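Local coordinates for EDD domain protein, DegV family (Ruminococcus gnavus, PDB 3JR7) that is a DegV-family member of unknown function that may bind lipids such as fatty acids, at residues Pro34-Asp39 with Ile146-Gln151. Sequence-based numbering, arbitrary orientation.
Sequences PEMKAD and IALKVQ
M36 meets L148 where the short helix 34-39 passes beside helix 141-155, the CA atoms of the two residues 8.5 Å apart. M36 is a selenomethionine, and its N is hydrogen-bonded to the hydroxyl of T33 just before the helix. Its CB points toward the other helix and its CG lies anti to the carbonyl carbon; the chain then runs out nearly straight to SE and bends at the last torsion (chi3 -128°). That bend lays CE against the fork of L148: M36 CE sits 3.4 Å from L148 CD1, tighter than usual for two carbons, and 3.8 Å from L148 CD2. SE also rests against the same leucine, with M36 SE 3.9 Å from L148 CD2. The two side chains cross at about a right angle, and the leucine meets the selenomethionine with both methyls and the CG between them.

One turn on, D39 and Q151 reach for each other from opposite directions. With CG trans to the backbone N (chi1 176°) and the chain extended beyond it, Q151 carries its amide across to the carboxylate. D39 OD2 comes within 2.8 Å of Q151 NE2, but the angle is too poor for a hydrogen bond, and the carboxylate and amide planes are turned 60° apart. The firmer polar partner of D39 lies just past the helix, where OD1 accepts a hydrogen bond from the backbone N of G41.

Both helices lie against strand 42-51, where M36, A147 and Q151 touch F42; A147 and V150 also rest on V24 of its parallel neighbour, strand 22-27. Farther from helix 34-39, I146 and V150 pack against V167 of helix 160-173.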
loop_
_atom_site.group_PDB
_atom_site.type_symbol
_atom_site.label_atom_id
_atom_site.label_comp_id
_atom_site.label_asym_id
_atom_site.label_seq_id
_atom_site.Cartn_x
_atom_site.Cartn_y
_atom_site.Cartn_z
ATOM N N PRO A 34 -5.255 -11.540 -7.923
ATOM C CA PRO A 34 -5.065 -12.503 -9.029
ATOM C C PRO A 34 -5.402 -11.890 -10.381
ATOM O O PRO A 34 -4.675 -12.047 -11.357
ATOM C CB PRO A 34 -6.076 -13.618 -8.704
ATOM C CG PRO A 34 -6.235 -13.575 -7.208
ATOM C CD PRO A 34 -6.075 -12.097 -6.826
ATOM N N GLU A 35 -6.486 -11.152 -10.415
ATOM C CA GLU A 35 -6.975 -10.600 -11.646
ATOM C C GLU A 35 -5.985 -9.550 -12.184
ATOM O O GLU A 35 -5.792 -9.434 -13.397
ATOM C CB GLU A 35 -8.377 -10.027 -11.439
ATOM C CG GLU A 35 -9.304 -10.966 -10.629
ATOM C CD GLU A 35 -9.221 -10.712 -9.107
ATOM O OE1 GLU A 35 -9.711 -9.659 -8.665
ATOM O OE2 GLU A 35 -8.663 -11.537 -8.356
HETATM N N MSE A 36 -5.319 -8.835 -11.270
HETATM C CA MSE A 36 -4.342 -7.850 -11.673
HETATM C C MSE A 36 -3.084 -8.551 -12.175
HETATM O O MSE A 36 -2.475 -8.109 -13.137
HETATM C CB MSE A 36 -4.012 -6.902 -10.525
HETATM C CG MSE A 36 -5.203 -6.019 -10.148
HETATM SE SE MSE A 36 -4.810 -5.102 -8.484
HETATM C CE MSE A 36 -6.384 -5.518 -7.395
ATOM N N LYS A 37 -2.690 -9.629 -11.523
ATOM C CA LYS A 37 -1.611 -10.453 -12.074
ATOM C C LYS A 37 -1.959 -11.031 -13.457
ATOM O O LYS A 37 -1.132 -11.023 -14.335
ATOM C CB LYS A 37 -1.226 -11.542 -11.095
ATOM C CG LYS A 37 -0.691 -10.984 -9.817
ATOM C CD LYS A 37 0.032 -12.042 -8.991
ATOM C CE LYS A 37 -0.320 -11.917 -7.511
ATOM N NZ LYS A 37 0.363 -12.942 -6.679
ATOM N N ALA A 38 -3.200 -11.463 -13.658
ATOM C CA ALA A 38 -3.662 -12.030 -14.920
ATOM C C ALA A 38 -3.800 -10.970 -16.028
ATOM O O ALA A 38 -3.763 -11.285 -17.214
ATOM C CB ALA A 38 -5.010 -12.745 -14.715
ATOM N N ASP A 39 -3.923 -9.707 -15.636
ATOM C CA ASP A 39 -4.187 -8.645 -16.590
ATOM C C ASP A 39 -3.035 -8.303 -17.509
ATOM O O ASP A 39 -3.257 -8.184 -18.723
ATOM C CB ASP A 39 -4.610 -7.379 -15.862
ATOM C CG ASP A 39 -4.772 -6.238 -16.790
ATOM O OD1 ASP A 39 -3.752 -5.789 -17.369
ATOM O OD2 ASP A 39 -5.926 -5.807 -16.953
ATOM N N ILE A 146 -5.282 2.568 -5.912
ATOM C CA ILE A 146 -4.854 3.621 -6.855
ATOM C C ILE A 146 -4.557 3.029 -8.266
ATOM O O ILE A 146 -5.061 3.545 -9.252
ATOM C CB ILE A 146 -3.634 4.401 -6.300
ATOM C CG1 ILE A 146 -4.036 5.177 -5.017
ATOM C CG2 ILE A 146 -3.074 5.393 -7.330
ATOM C CD1 ILE A 146 -2.843 5.634 -4.195
ATOM N N ALA A 147 -3.826 1.912 -8.319
ATOM C CA ALA A 147 -3.557 1.192 -9.556
ATOM C C ALA A 147 -4.864 0.806 -10.267
ATOM O O ALA A 147 -4.978 0.991 -11.503
ATOM C CB ALA A 147 -2.705 -0.075 -9.312
ATOM N N LEU A 148 -5.832 0.279 -9.501
ATOM C CA LEU A 148 -7.176 -0.054 -10.037
ATOM C C LEU A 148 -7.897 1.168 -10.614
ATOM O O LEU A 148 -8.560 1.114 -11.668
ATOM C CB LEU A 148 -8.052 -0.751 -8.973
ATOM C CG LEU A 148 -7.667 -2.192 -8.629
ATOM C CD1 LEU A 148 -8.393 -2.770 -7.462
ATOM C CD2 LEU A 148 -7.857 -3.129 -9.904
ATOM N N LYS A 149 -7.759 2.289 -9.931
ATOM C CA LYS A 149 -8.363 3.518 -10.405
ATOM C C LYS A 149 -7.741 4.004 -11.729
ATOM O O LYS A 149 -8.452 4.465 -12.609
ATOM C CB LYS A 149 -8.250 4.609 -9.310
ATOM C CG LYS A 149 -8.975 5.934 -9.596
ATOM C CD LYS A 149 -10.489 5.744 -9.907
ATOM C CE LYS A 149 -11.321 5.524 -8.695
ATOM N NZ LYS A 149 -12.834 5.518 -8.961
ATOM N N VAL A 150 -6.417 3.906 -11.858
ATOM C CA VAL A 150 -5.757 4.221 -13.125
ATOM C C VAL A 150 -6.398 3.404 -14.243
ATOM O O VAL A 150 -6.805 3.943 -15.275
ATOM C CB VAL A 150 -4.211 3.967 -13.081
ATOM C CG1 VAL A 150 -3.625 4.105 -14.526
ATOM C CG2 VAL A 150 -3.542 4.873 -12.055
ATOM N N GLN A 151 -6.515 2.107 -14.031
ATOM C CA GLN A 151 -7.084 1.214 -15.053
ATOM C C GLN A 151 -8.533 1.576 -15.351
ATOM O O GLN A 151 -8.964 1.534 -16.490
ATOM C CB GLN A 151 -6.998 -0.236 -14.558
ATOM C CG GLN A 151 -7.659 -1.333 -15.479
ATOM C CD GLN A 151 -7.639 -2.724 -14.813
ATOM O OE1 GLN A 151 -7.996 -2.874 -13.667
ATOM N NE2 GLN A 151 -7.170 -3.696 -15.511
#